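Local coordinates for fructooligosaccharide ABC transporter substrate-binding protein FusA (Streptococcus pneumoniae, PDB 5G5Y) that captures short- and long-chain fructooligosaccharides, preferring tetrasaccharides and larger, and delivers them to an ABC importer of the bacterial membrane, at residues D65-V70 with A306-V311; D100-Y105 with I122-D127; T110-H115 with F426-D431; N206-V211 with R299-G304; N420-V425 with K484-Y489. One frame throughout, in Å; residues are numbered along the deposited sequence.

How the contacts relate
The five contacts lie about 12 to 21 Å apart between centres. Contact 1 holds Lys309 and contact 2 holds Glu123, both substrate residues, though this structure is sugar-free. Contacts 4 and 5, with centres about 12 Å apart, are joined by Asn301 OD1, which lies 2.8 Å from Tyr422 N. Contacts 3 and 5 (about 13 Å between centres) meet at Asp431, whose OD2 forms a salt bridge with Lys484 NZ. Arg307 of contact 1 packs on Phe426 of contact 3 and reaches Arg424 O of contact 5. Contact 2 touches contact 4 where Glu123 N lies 2.9 Å from Gly304 O. Contact 4 also approaches a bound calcium, about 8 Å from the Val211 side chain.

Contact 1: D65-V70 with A306-V311; sequences DGASDV and ARDKMV
Arg307 grips Asp69 side-on, NE and NH2 each taking one carboxylate oxygen. A bend at chi3 (-40°) places NE 2.9 Å from Asp69 OD1, which lies in the guanidinium plane. That bond is nearly straight at 168°. Arg307 NH2 meets the syn lone pair of Asp69 OD2 at 2.8 Å, the oxygen tilted out of the guanidinium plane. The remaining nitrogen, NH1, turns to the carbonyls of Leu108 and Arg424. Nearer the strand, Asp65 and Asp308 both hold CG anti to the backbone N (chi1 169° in Asp308). Asp65 OD2 stands 2.7 Å from Asp308 OD2, while Asp65 OD1 forms a salt bridge with Arg49. Ala67 N donates to Asp308 OD2 from above the carboxylate plane, at 3.2 Å. A water links Ala67 O to Asp308 N. Lys309, a substrate residue, forms a classic beta bulge with Met310 opposite Phe119. So close a pair of acid oxygens implies that one of the two acids probably holds a proton.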
# COMPACT_ATOMS: atom_id res chain seq x y z
N ASP A 65 11.98 10.84 6.17
CA ASP A 65 12.03 10.28 7.51
C ASP A 65 11.24 8.99 7.79
O ASP A 65 11.69 8.17 8.62
CB ASP A 65 11.52 11.34 8.49
CG ASP A 65 11.68 10.92 9.98
OD1 ASP A 65 12.54 10.02 10.32
OD2 ASP A 65 10.95 11.51 10.79
N GLY A 66 10.06 8.87 7.22
CA GLY A 66 9.18 7.69 7.48
C GLY A 66 8.84 7.26 8.92
O GLY A 66 8.61 6.08 9.16
N ALA A 67 8.76 8.17 9.87
CA ALA A 67 8.50 7.77 11.27
C ALA A 67 7.07 7.29 11.51
O ALA A 67 6.17 7.69 10.79
CB ALA A 67 8.77 8.92 12.18
N SER A 68 6.88 6.46 12.54
CA SER A 68 5.56 6.04 12.99
C SER A 68 4.82 7.18 13.74
O SER A 68 5.44 8.15 14.21
CB SER A 68 5.67 4.81 13.89
OG SER A 68 6.16 5.21 15.17
N ASP A 69 3.50 7.04 13.87
CA ASP A 69 2.68 7.99 14.63
C ASP A 69 3.12 8.09 16.09
O ASP A 69 3.20 9.19 16.64
CB ASP A 69 1.21 7.63 14.51
CG ASP A 69 0.67 7.87 13.11
OD1 ASP A 69 1.35 8.56 12.29
OD2 ASP A 69 -0.43 7.36 12.81
N VAL A 70 3.47 6.95 16.66
CA VAL A 70 4.04 6.87 18.01
C VAL A 70 5.28 7.74 18.14
O VAL A 70 5.37 8.51 19.08
CB VAL A 70 4.35 5.41 18.40
CG1 VAL A 70 5.29 5.33 19.59
CG2 VAL A 70 3.06 4.71 18.75
N ALA A 306 1.86 8.71 3.23
CA ALA A 306 2.67 8.56 4.45
C ALA A 306 2.71 9.87 5.13
O ALA A 306 3.09 10.87 4.52
CB ALA A 306 4.06 8.08 4.10
N ARG A 307 2.33 9.88 6.41
CA ARG A 307 2.16 11.10 7.15
C ARG A 307 3.45 11.93 7.27
O ARG A 307 3.40 13.16 7.24
CB ARG A 307 1.66 10.82 8.58
CG ARG A 307 0.70 11.87 9.06
CD ARG A 307 0.05 11.57 10.40
NE ARG A 307 -0.34 10.17 10.60
CZ ARG A 307 -1.48 9.61 10.22
NH1 ARG A 307 -2.41 10.30 9.57
NH2 ARG A 307 -1.68 8.30 10.49
N ASP A 308 4.59 11.24 7.40
CA ASP A 308 5.86 11.88 7.65
C ASP A 308 6.96 11.47 6.69
O ASP A 308 7.52 10.37 6.77
CB ASP A 308 6.29 11.61 9.09
CG ASP A 308 7.71 12.00 9.36
OD1 ASP A 308 8.25 12.97 8.72
OD2 ASP A 308 8.29 11.33 10.24
N LYS A 309 7.26 12.36 5.76
CA LYS A 309 8.50 12.30 5.04
C LYS A 309 9.39 13.52 5.29
O LYS A 309 10.39 13.68 4.58
CB LYS A 309 8.25 12.11 3.55
CG LYS A 309 7.75 10.76 3.16
CD LYS A 309 8.67 9.59 3.49
CE LYS A 309 7.98 8.30 3.11
NZ LYS A 309 8.97 7.24 2.92
N MET A 310 9.03 14.37 6.24
CA MET A 310 9.91 15.46 6.70
C MET A 310 9.37 16.04 7.96
O MET A 310 8.18 16.30 8.03
CB MET A 310 10.01 16.58 5.68
CG MET A 310 11.13 17.57 5.95
SD MET A 310 12.01 17.89 4.43
CE MET A 310 13.20 19.15 4.94
N VAL A 311 10.23 16.23 8.96
CA VAL A 311 9.93 16.97 10.17
C VAL A 311 10.97 18.09 10.36
O VAL A 311 12.08 18.02 9.85
CB VAL A 311 9.92 16.09 11.42
CG1 VAL A 311 8.79 15.07 11.38
CG2 VAL A 311 11.25 15.37 11.63
O HOH W 1 5.16 8.38 8.03

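Contact 2: D100-Y105 with I122-D127; sequences DEKPEY and IEELGD. With ZN (zinc ion), chain J.
Lys102 bends at chi2 (-66°) and again at chi3 (-86°), turning its chain toward Glu124, whose carboxylate arrives on a chain extended beyond CG. The two meet tip to tip at a zinc site between the end of helix 93-101 and the loop after strand 121-123, one of the short strands consistent with the hinge of a two-lobed solute-binding protein. Glu124 OE1 binds zinc at 2.1 Å, Asp127 chelates it with both oxygens, and a water sits at 2.3 Å. Lys102 NZ stands at a long 2.7 Å from the zinc; its salt bridge to Glu124 OE2 is likewise long. Asp388 N also donates to Glu124 OE1. Tyr105 helps to hold the carboxylate from the second shell: its OH donates to the anti lone pair of Glu124 OE2 at 2.6 Å. Glu104 CG lies over one face of the tyrosine ring, and on the opposite face Ile122 CD1 makes a CH-pi contact, 3.9 Å from the centroid.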
# COMPACT_ATOMS: atom_id res chain seq x y z
N ASP A 100 -6.15 22.54 -0.59
CA ASP A 100 -7.38 23.12 -1.11
C ASP A 100 -8.11 22.19 -2.10
O ASP A 100 -9.32 22.07 -2.01
CB ASP A 100 -7.07 24.48 -1.77
CG ASP A 100 -8.32 25.29 -2.07
OD1 ASP A 100 -8.94 25.78 -1.09
OD2 ASP A 100 -8.70 25.40 -3.26
N GLU A 101 -7.40 21.54 -3.02
CA GLU A 101 -8.00 20.59 -3.98
C GLU A 101 -8.44 19.30 -3.23
O GLU A 101 -9.45 18.71 -3.58
CB GLU A 101 -7.01 20.21 -5.12
CG GLU A 101 -7.59 19.30 -6.23
CD GLU A 101 -6.63 18.95 -7.39
OE1 GLU A 101 -5.70 19.75 -7.67
OE2 GLU A 101 -6.81 17.87 -8.05
N LYS A 102 -7.67 18.89 -2.22
CA LYS A 102 -7.89 17.62 -1.53
C LYS A 102 -7.83 17.84 -0.04
O LYS A 102 -6.87 17.45 0.61
CB LYS A 102 -6.81 16.60 -1.93
CG LYS A 102 -6.56 16.45 -3.41
CD LYS A 102 -7.74 15.87 -4.14
CE LYS A 102 -7.69 14.37 -4.11
NZ LYS A 102 -8.87 13.83 -4.80
N PRO A 103 -8.88 18.46 0.54
CA PRO A 103 -8.87 18.74 1.95
C PRO A 103 -8.85 17.54 2.88
O PRO A 103 -8.52 17.72 4.05
CB PRO A 103 -10.15 19.57 2.18
CG PRO A 103 -11.00 19.33 1.01
CD PRO A 103 -10.12 18.92 -0.13
N GLU A 104 -9.17 16.35 2.37
CA GLU A 104 -9.02 15.15 3.18
C GLU A 104 -7.58 14.99 3.70
O GLU A 104 -7.40 14.46 4.79
CB GLU A 104 -9.45 13.91 2.42
CG GLU A 104 -8.46 13.50 1.33
CD GLU A 104 -9.07 12.56 0.35
OE1 GLU A 104 -9.69 13.04 -0.63
OE2 GLU A 104 -8.94 11.33 0.61
N TYR A 105 -6.58 15.41 2.92
CA TYR A 105 -5.20 15.23 3.35
C TYR A 105 -4.89 16.11 4.54
O TYR A 105 -4.13 15.69 5.38
CB TYR A 105 -4.19 15.46 2.22
CG TYR A 105 -4.25 14.38 1.17
CD1 TYR A 105 -4.02 13.05 1.48
CD2 TYR A 105 -4.57 14.68 -0.14
CE1 TYR A 105 -4.09 12.05 0.51
CE2 TYR A 105 -4.62 13.71 -1.12
CZ TYR A 105 -4.38 12.39 -0.77
OH TYR A 105 -4.43 11.42 -1.71
N ILE A 122 2.38 11.93 -0.72
CA ILE A 122 1.11 11.62 -1.34
C ILE A 122 1.37 11.13 -2.76
O ILE A 122 1.99 11.84 -3.57
CB ILE A 122 0.18 12.87 -1.39
CG1 ILE A 122 -0.17 13.39 0.02
CG2 ILE A 122 -1.09 12.53 -2.15
CD1 ILE A 122 -0.67 14.83 0.07
N GLU A 123 0.89 9.93 -3.06
CA GLU A 123 0.98 9.36 -4.41
C GLU A 123 -0.36 8.76 -4.79
O GLU A 123 -0.68 7.61 -4.41
CB GLU A 123 2.07 8.30 -4.50
CG GLU A 123 2.35 7.74 -5.89
CD GLU A 123 3.25 6.50 -5.85
OE1 GLU A 123 2.74 5.39 -5.57
OE2 GLU A 123 4.49 6.61 -6.06
N GLU A 124 -1.14 9.50 -5.57
CA GLU A 124 -2.42 8.98 -6.07
C GLU A 124 -2.19 8.27 -7.41
O GLU A 124 -1.63 8.86 -8.34
CB GLU A 124 -3.41 10.12 -6.24
CG GLU A 124 -3.71 10.80 -4.91
CD GLU A 124 -4.84 11.82 -5.05
OE1 GLU A 124 -5.15 12.17 -6.21
OE2 GLU A 124 -5.39 12.25 -4.00
N LEU A 125 -2.50 6.97 -7.44
CA LEU A 125 -2.55 6.20 -8.72
C LEU A 125 -3.97 5.69 -8.80
O LEU A 125 -4.32 4.62 -8.25
CB LEU A 125 -1.53 5.07 -8.73
CG LEU A 125 -0.10 5.50 -8.96
CD1 LEU A 125 0.85 4.40 -8.51
CD2 LEU A 125 0.12 5.87 -10.42
N GLY A 126 -4.81 6.52 -9.40
CA GLY A 126 -6.23 6.38 -9.28
C GLY A 126 -6.81 7.02 -8.04
O GLY A 126 -6.14 7.09 -7.01
N ASP A 127 -8.07 7.40 -8.11
CA ASP A 127 -8.80 8.04 -6.98
C ASP A 127 -9.94 7.16 -6.48
O ASP A 127 -10.56 6.51 -7.28
CB ASP A 127 -9.48 9.34 -7.47
CG ASP A 127 -8.73 10.56 -7.08
OD1 ASP A 127 -7.84 10.45 -6.21
OD2 ASP A 127 -9.03 11.64 -7.64
ZN ZN J . -7.13 12.86 -6.61
O HOH W 2 -6.77 14.49 -8.22

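Contact 3: T110-H115 with F426-D431; sequences TAPDGH and FMTQED. With ZN (zinc ion), chain K.
Ala111 sets its methyl over one face of the Phe426 ring, a CH-pi contact with CB 4.1 Å from the centroid. In Phe426 CG is anti to the backbone N (chi1 -161°), which starts the side chain toward Ala111, and its CD2 also lies 3.6 Å from Ala111 CA. Arg307, Asp69 and Met73 pack on the same phenyl group, so this half of the contact is buried. Beside it the Pro112 ring is pressed against backbone: CG lies 3.3 Å from Phe426 O and close to Thr428 N, while the methyl CG2 of Thr428 touches Pro112 CG at 3.7 Å.

Apart from the packed rings, water joins the two backbones. One water lies 3.0 Å from Thr110 O and 2.9 Å from Phe426 O, and a second accepts from Phe426 N. No direct hydrogen bond crosses between the two segments. The solvent side is the exposed turn Pro112 to Gly114; just after it His115 NE2 binds a zinc ion at 2.3 Å, with modelled waters around it, one of them doubtfully close. Glu85 holds the ND1 of that ring.

Both backbones are shaped by local motifs. Ala111 to Gly114 form a type I beta turn, with an Asx turn from Asp113 OD1 to His115 N. Thr428 OG1 accepts from Asp431 N, the capping bond typical of an N-cap, here starting helix 429-455.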
# COMPACT_ATOMS: atom_id res chain seq x y z
N THR A 110 -3.24 16.23 10.49
CA THR A 110 -3.45 16.97 11.75
C THR A 110 -3.57 16.02 12.93
O THR A 110 -4.40 15.13 12.90
CB THR A 110 -4.73 17.83 11.62
OG1 THR A 110 -4.56 18.77 10.56
CG2 THR A 110 -5.00 18.62 12.86
N ALA A 111 -2.76 16.23 13.97
CA ALA A 111 -2.80 15.42 15.19
C ALA A 111 -4.06 15.73 15.99
O ALA A 111 -4.68 16.77 15.77
CB ALA A 111 -1.56 15.65 16.00
N PRO A 112 -4.49 14.82 16.89
CA PRO A 112 -5.70 15.23 17.60
C PRO A 112 -5.54 16.50 18.48
O PRO A 112 -6.53 17.12 18.75
CB PRO A 112 -6.07 13.99 18.44
CG PRO A 112 -5.28 12.87 17.84
CD PRO A 112 -4.03 13.49 17.31
N ASP A 113 -4.33 16.93 18.83
CA ASP A 113 -4.14 18.23 19.52
C ASP A 113 -4.38 19.47 18.62
O ASP A 113 -4.31 20.60 19.09
CB ASP A 113 -2.77 18.30 20.26
CG ASP A 113 -1.54 18.41 19.29
OD1 ASP A 113 -1.75 18.41 18.06
OD2 ASP A 113 -0.35 18.49 19.76
N GLY A 114 -4.67 19.26 17.32
CA GLY A 114 -4.86 20.35 16.40
C GLY A 114 -3.61 20.81 15.65
O GLY A 114 -3.72 21.60 14.76
N HIS A 115 -2.42 20.27 15.97
CA HIS A 115 -1.19 20.63 15.26
C HIS A 115 -0.85 19.70 14.08
O HIS A 115 -1.28 18.54 14.04
CB HIS A 115 -0.03 20.64 16.23
CG HIS A 115 -0.13 21.72 17.24
ND1 HIS A 115 -0.15 23.05 16.87
CD2 HIS A 115 -0.27 21.70 18.59
CE1 HIS A 115 -0.28 23.80 17.95
NE2 HIS A 115 -0.36 23.01 18.99
N PHE A 426 -4.82 10.05 12.29
CA PHE A 426 -3.79 10.23 13.29
C PHE A 426 -4.41 10.18 14.71
O PHE A 426 -5.11 11.08 15.11
CB PHE A 426 -3.16 11.64 13.06
CG PHE A 426 -1.81 11.84 13.67
CD1 PHE A 426 -1.28 11.00 14.62
CD2 PHE A 426 -1.05 12.95 13.26
CE1 PHE A 426 -0.00 11.23 15.14
CE2 PHE A 426 0.21 13.18 13.77
CZ PHE A 426 0.74 12.33 14.71
N MET A 427 -4.12 9.13 15.46
CA MET A 427 -4.75 8.91 16.76
C MET A 427 -3.88 9.47 17.90
O MET A 427 -2.68 9.71 17.75
CB MET A 427 -4.97 7.40 16.98
CG MET A 427 -5.98 6.76 16.03
SD MET A 427 -6.36 5.06 16.52
CE MET A 427 -7.54 4.55 15.27
N THR A 428 -4.50 9.64 19.06
CA THR A 428 -3.73 9.99 20.25
C THR A 428 -2.77 8.88 20.63
O THR A 428 -2.94 7.69 20.25
CB THR A 428 -4.62 10.27 21.46
OG1 THR A 428 -5.38 9.09 21.79
CG2 THR A 428 -5.51 11.44 21.20
N GLN A 429 -1.79 9.25 21.46
CA GLN A 429 -0.81 8.25 21.93
C GLN A 429 -1.51 7.12 22.68
O GLN A 429 -1.24 5.95 22.44
CB GLN A 429 0.28 8.93 22.81
CG GLN A 429 1.58 8.13 22.96
CD GLN A 429 2.85 9.00 22.89
OE1 GLN A 429 2.89 10.15 23.36
NE2 GLN A 429 3.90 8.46 22.26
N GLU A 430 -2.45 7.46 23.56
CA GLU A 430 -3.20 6.49 24.34
C GLU A 430 -3.97 5.50 23.46
O GLU A 430 -3.98 4.29 23.70
CB GLU A 430 -4.20 7.22 25.24
CG GLU A 430 -4.93 6.32 26.21
CD GLU A 430 -6.12 6.99 26.88
OE1 GLU A 430 -6.53 8.10 26.46
OE2 GLU A 430 -6.65 6.40 27.84
N ASP A 431 -4.65 6.03 22.46
CA ASP A 431 -5.36 5.19 21.51
C ASP A 431 -4.43 4.34 20.66
O ASP A 431 -4.69 3.15 20.46
CB ASP A 431 -6.35 5.99 20.67
CG ASP A 431 -7.58 6.45 21.48
OD1 ASP A 431 -7.92 5.77 22.47
OD2 ASP A 431 -8.20 7.47 21.15
ZN ZN K . -0.85 23.19 21.27
O HOH W 3 -6.51 13.42 14.18
O HOH W 4 -6.06 12.49 11.33
O HOH W 5 -2.85 21.68 21.56
O HOH W 6 0.64 24.59 21.07
O HOH W 7 -2.22 23.92 20.73

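Contact 4: N206-V211 with R299-G304; sequences NDDHLV and RTNGMG
Asn301 spends both protons of its ND2 on the other segment. One goes to Asp208 OD2 at 3.0 Å, entering on the anti lone pair, with the amide and carboxylate nearly coplanar. The other goes to Leu210 O at 2.9 Å and is almost straight, 169° at the proton. Asn206, its amide plane 74° from that of Asn301, splits its ND2 protons, one across to Arg299 O (3.0 Å) and one back to Leu210 O of its own segment, which it meets from above the carbonyl plane. Leu210 O is thus gripped by both amides.

A second shell fixes these groups. Asn206 CG stands between the backbone N and the carbonyl carbon (chi1 59°), and its OD1 accepts from Leu210 N at 3.2 Å, tying the amide to the residue just after the type I turn Asn206 to His209. A water joins Asp208 OD2 to the backbone N of Asn301. Tyr422 N donates to Asn301 OD1, so both the N and the O of the side-chain amide are bound. Thr300 OG1 accepts from Gly302 N in an ST turn and also pairs with His133 O.

The turn opens into strand 210-212, paired with strand 218-220, which carries the calcium ligands Asp219 and Phe220. Leu210 packs on helix 475-492, His209 on helix 429-455, and at the far end of the partner loop Met303 touches helix 104-109.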
# COMPACT_ATOMS: atom_id res chain seq x y z
N ASN A 206 -10.29 -7.84 4.57
CA ASN A 206 -9.04 -7.23 4.13
C ASN A 206 -8.01 -7.38 5.23
O ASN A 206 -8.35 -7.93 6.29
CB ASN A 206 -9.25 -5.78 3.71
CG ASN A 206 -9.82 -4.91 4.81
OD1 ASN A 206 -9.44 -5.03 5.99
ND2 ASN A 206 -10.69 -3.99 4.44
N ASP A 207 -6.79 -6.91 5.00
CA ASP A 207 -5.69 -7.14 5.98
C ASP A 207 -5.92 -6.46 7.32
O ASP A 207 -5.31 -6.86 8.28
CB ASP A 207 -4.34 -6.76 5.37
CG ASP A 207 -3.86 -7.75 4.32
OD1 ASP A 207 -4.45 -8.87 4.23
OD2 ASP A 207 -2.90 -7.44 3.58
N ASP A 208 -6.76 -5.43 7.38
CA ASP A 208 -7.16 -4.81 8.66
C ASP A 208 -8.39 -5.47 9.30
O ASP A 208 -8.77 -5.10 10.41
CB ASP A 208 -7.51 -3.34 8.46
CG ASP A 208 -6.35 -2.52 7.91
OD1 ASP A 208 -5.23 -2.64 8.42
OD2 ASP A 208 -6.56 -1.76 6.94
N HIS A 209 -9.02 -6.41 8.60
CA HIS A 209 -10.33 -6.97 8.96
C HIS A 209 -11.34 -5.88 9.29
O HIS A 209 -12.14 -6.02 10.22
CB HIS A 209 -10.22 -7.96 10.12
CG HIS A 209 -9.16 -9.00 9.93
ND1 HIS A 209 -9.15 -9.85 8.85
CD2 HIS A 209 -8.07 -9.30 10.66
CE1 HIS A 209 -8.06 -10.60 8.90
NE2 HIS A 209 -7.40 -10.30 10.00
N LEU A 210 -11.28 -4.78 8.55
CA LEU A 210 -12.13 -3.64 8.84
C LEU A 210 -12.61 -2.96 7.56
O LEU A 210 -11.79 -2.48 6.77
CB LEU A 210 -11.37 -2.64 9.70
CG LEU A 210 -12.21 -1.63 10.45
CD1 LEU A 210 -12.86 -2.27 11.67
CD2 LEU A 210 -11.31 -0.48 10.90
N VAL A 211 -13.93 -2.95 7.39
CA VAL A 211 -14.58 -2.16 6.31
C VAL A 211 -15.49 -1.09 6.91
O VAL A 211 -15.72 -1.07 8.12
CB VAL A 211 -15.34 -3.08 5.31
CG1 VAL A 211 -14.36 -4.01 4.62
CG2 VAL A 211 -16.45 -3.86 5.99
N ARG A 299 -13.23 -3.31 -0.27
CA ARG A 299 -12.12 -2.38 -0.45
C ARG A 299 -11.10 -2.58 0.67
O ARG A 299 -11.48 -2.77 1.85
CB ARG A 299 -12.63 -0.97 -0.41
CG ARG A 299 -13.51 -0.67 -1.57
CD ARG A 299 -14.15 0.70 -1.45
NE ARG A 299 -13.16 1.75 -1.57
CZ ARG A 299 -13.41 3.05 -1.50
NH1 ARG A 299 -14.63 3.57 -1.29
NH2 ARG A 299 -12.38 3.89 -1.65
N THR A 300 -9.83 -2.58 0.31
CA THR A 300 -8.78 -2.48 1.34
C THR A 300 -8.82 -1.04 1.89
O THR A 300 -9.54 -0.19 1.35
CB THR A 300 -7.33 -2.66 0.79
OG1 THR A 300 -6.96 -1.51 -0.00
CG2 THR A 300 -7.19 -3.93 -0.00
N ASN A 301 -8.01 -0.81 2.94
CA ASN A 301 -7.80 0.53 3.46
C ASN A 301 -6.46 1.13 3.03
O ASN A 301 -6.04 2.16 3.54
CB ASN A 301 -8.00 0.55 4.97
CG ASN A 301 -9.34 -0.02 5.38
OD1 ASN A 301 -10.38 0.38 4.82
ND2 ASN A 301 -9.35 -0.97 6.28
N GLY A 302 -5.85 0.54 2.01
CA GLY A 302 -4.60 1.04 1.48
C GLY A 302 -4.73 2.41 0.88
O GLY A 302 -5.77 2.77 0.31
N MET A 303 -3.65 3.19 0.98
CA MET A 303 -3.66 4.55 0.43
C MET A 303 -2.22 4.95 0.15
O MET A 303 -1.34 4.65 0.96
CB MET A 303 -4.29 5.52 1.43
CG MET A 303 -4.74 6.83 0.80
SD MET A 303 -5.03 8.18 1.98
CE MET A 303 -6.02 9.24 0.95
N GLY A 304 -1.98 5.64 -0.96
CA GLY A 304 -0.65 6.18 -1.27
C GLY A 304 -0.41 7.42 -0.41
O GLY A 304 -0.54 8.56 -0.87
O HOH W 8 -6.75 -3.00 4.30

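Contact 5: N420-V425 with K484-Y489; sequences NNYPRV and KYYDQY
Tyr486 lies against Asn420 to Pro423, where the loop leading to helix 429-455 crosses helix 475-492; Arg424 is the centre of an inverse gamma turn in that loop. With chi1 at -177°, CG is anti to the backbone N. From the base outward, CB touches Tyr422 CE1 at 4.0 Å, the two tyrosines sliding past each other in opposite directions. Next, CD1 meets Pro423 CD at 3.7 Å, the proline carbon lying at the ring edge, near its plane. CE1 has the same carbon and Asn421 O as neighbours. At the tip, OH is 3.2 Å from Asn420 ND2, but the angle is too poor for a hydrogen bond; amide and ring planes stand 66° apart.

Around this tyrosine the packing is chiefly apolar. Val425 CG2 presses on Tyr485 CB at 3.6 Å, and its CG1 reaches Tyr489 CB. Two of the hydroxyls find partners beyond the contact: Tyr422 OH pairs with Lys482 O, and Tyr485 OH with Asp431 OD2 at the start of helix 429-455. Strands 210-212 and 218-220 add Val212 and Val218 against Tyr486. Tyr489, a turn after Tyr485 on the helix, is covered on one face of its ring by Pro423 in a CH-pi contact, the proline CB 3.7 Å from the centroid and only 5° off the ring normal.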
# COMPACT_ATOMS: atom_id res chain seq x y z
N ASN A 420 -17.16 4.34 1.17
CA ASN A 420 -15.95 4.66 1.89
C ASN A 420 -15.15 3.45 2.26
O ASN A 420 -15.67 2.35 2.41
CB ASN A 420 -16.28 5.45 3.16
CG ASN A 420 -16.71 6.89 2.82
OD1 ASN A 420 -15.97 7.64 2.18
ND2 ASN A 420 -17.89 7.23 3.17
N ASN A 421 -13.86 3.70 2.44
CA ASN A 421 -12.97 2.78 3.20
C ASN A 421 -12.55 3.48 4.51
O ASN A 421 -13.11 4.53 4.84
CB ASN A 421 -11.78 2.29 2.35
CG ASN A 421 -10.83 3.39 1.94
OD1 ASN A 421 -11.04 4.54 2.30
ND2 ASN A 421 -9.77 3.04 1.22
N TYR A 422 -11.66 2.86 5.28
CA TYR A 422 -11.29 3.39 6.61
C TYR A 422 -10.10 4.35 6.43
O TYR A 422 -9.06 3.93 5.89
CB TYR A 422 -10.89 2.26 7.60
CG TYR A 422 -10.83 2.86 9.01
CD1 TYR A 422 -11.98 3.04 9.74
CD2 TYR A 422 -9.63 3.32 9.54
CE1 TYR A 422 -11.93 3.65 10.99
CE2 TYR A 422 -9.58 3.95 10.79
CZ TYR A 422 -10.73 4.12 11.50
OH TYR A 422 -10.67 4.71 12.76
N PRO A 423 -10.23 5.60 6.90
CA PRO A 423 -9.20 6.59 6.63
C PRO A 423 -7.96 6.44 7.55
O PRO A 423 -8.07 5.99 8.69
CB PRO A 423 -9.91 7.91 6.88
CG PRO A 423 -10.92 7.59 7.91
CD PRO A 423 -11.36 6.19 7.65
N ARG A 424 -6.82 6.87 7.04
CA ARG A 424 -5.53 6.77 7.75
C ARG A 424 -5.40 7.84 8.86
O ARG A 424 -4.47 8.62 8.82
CB ARG A 424 -4.38 7.00 6.73
CG ARG A 424 -4.16 5.93 5.69
CD ARG A 424 -4.08 4.60 6.40
NE ARG A 424 -3.45 3.57 5.61
CZ ARG A 424 -3.73 2.26 5.71
NH1 ARG A 424 -4.64 1.81 6.57
NH2 ARG A 424 -3.09 1.40 4.94
N VAL A 425 -6.30 7.84 9.84
CA VAL A 425 -6.38 8.91 10.83
C VAL A 425 -5.16 8.89 11.74
O VAL A 425 -4.57 7.86 11.93
CB VAL A 425 -7.66 8.81 11.69
CG1 VAL A 425 -8.85 9.24 10.86
CG2 VAL A 425 -7.84 7.41 12.27
N LYS A 484 -14.92 6.02 16.68
CA LYS A 484 -14.70 7.36 17.15
C LYS A 484 -13.88 8.20 16.15
O LYS A 484 -14.26 9.31 15.78
CB LYS A 484 -14.04 7.33 18.53
CG LYS A 484 -13.71 8.69 19.15
CD LYS A 484 -13.03 8.52 20.51
CE LYS A 484 -11.57 8.12 20.37
NZ LYS A 484 -10.84 8.11 21.67
N TYR A 485 -12.75 7.68 15.73
CA TYR A 485 -11.93 8.39 14.76
C TYR A 485 -12.59 8.55 13.39
O TYR A 485 -12.40 9.57 12.73
CB TYR A 485 -10.55 7.77 14.66
CG TYR A 485 -9.71 8.09 15.86
CD1 TYR A 485 -9.07 9.32 15.97
CD2 TYR A 485 -9.58 7.18 16.91
CE1 TYR A 485 -8.32 9.63 17.08
CE2 TYR A 485 -8.82 7.48 18.02
CZ TYR A 485 -8.21 8.72 18.11
OH TYR A 485 -7.45 9.07 19.23
N TYR A 486 -13.37 7.55 12.97
CA TYR A 486 -14.12 7.63 11.71
C TYR A 486 -15.11 8.80 11.74
O TYR A 486 -15.16 9.63 10.81
CB TYR A 486 -14.83 6.32 11.38
CG TYR A 486 -15.52 6.41 10.05
CD1 TYR A 486 -14.80 6.29 8.89
CD2 TYR A 486 -16.88 6.70 9.94
CE1 TYR A 486 -15.39 6.41 7.65
CE2 TYR A 486 -17.50 6.81 8.67
CZ TYR A 486 -16.72 6.68 7.53
OH TYR A 486 -17.20 6.80 6.22
N ASP A 487 -15.87 8.87 12.84
CA ASP A 487 -16.84 9.94 13.00
C ASP A 487 -16.14 11.29 13.04
O ASP A 487 -16.60 12.22 12.39
CB ASP A 487 -17.73 9.75 14.25
CG ASP A 487 -18.58 8.46 14.19
OD1 ASP A 487 -18.78 7.86 13.09
OD2 ASP A 487 -19.08 8.04 15.24
N GLN A 488 -15.04 11.42 13.78
CA GLN A 488 -14.29 12.69 13.80
C GLN A 488 -13.77 13.11 12.39
O GLN A 488 -13.85 14.28 12.01
CB GLN A 488 -13.12 12.61 14.78
CG GLN A 488 -13.52 12.64 16.24
CD GLN A 488 -12.37 12.40 17.21
OE1 GLN A 488 -11.20 12.25 16.81
NE2 GLN A 488 -12.69 12.35 18.50
N TYR A 489 -13.21 12.15 11.66
CA TYR A 489 -12.78 12.38 10.27
C TYR A 489 -13.89 12.93 9.38
O TYR A 489 -13.67 13.90 8.63
CB TYR A 489 -12.23 11.08 9.67
CG TYR A 489 -11.79 11.19 8.25
CD1 TYR A 489 -10.56 11.74 7.91
CD2 TYR A 489 -12.61 10.74 7.24
CE1 TYR A 489 -10.17 11.82 6.58
CE2 TYR A 489 -12.22 10.79 5.92
CZ TYR A 489 -11.00 11.34 5.60
OH TYR A 489 -10.70 11.38 4.27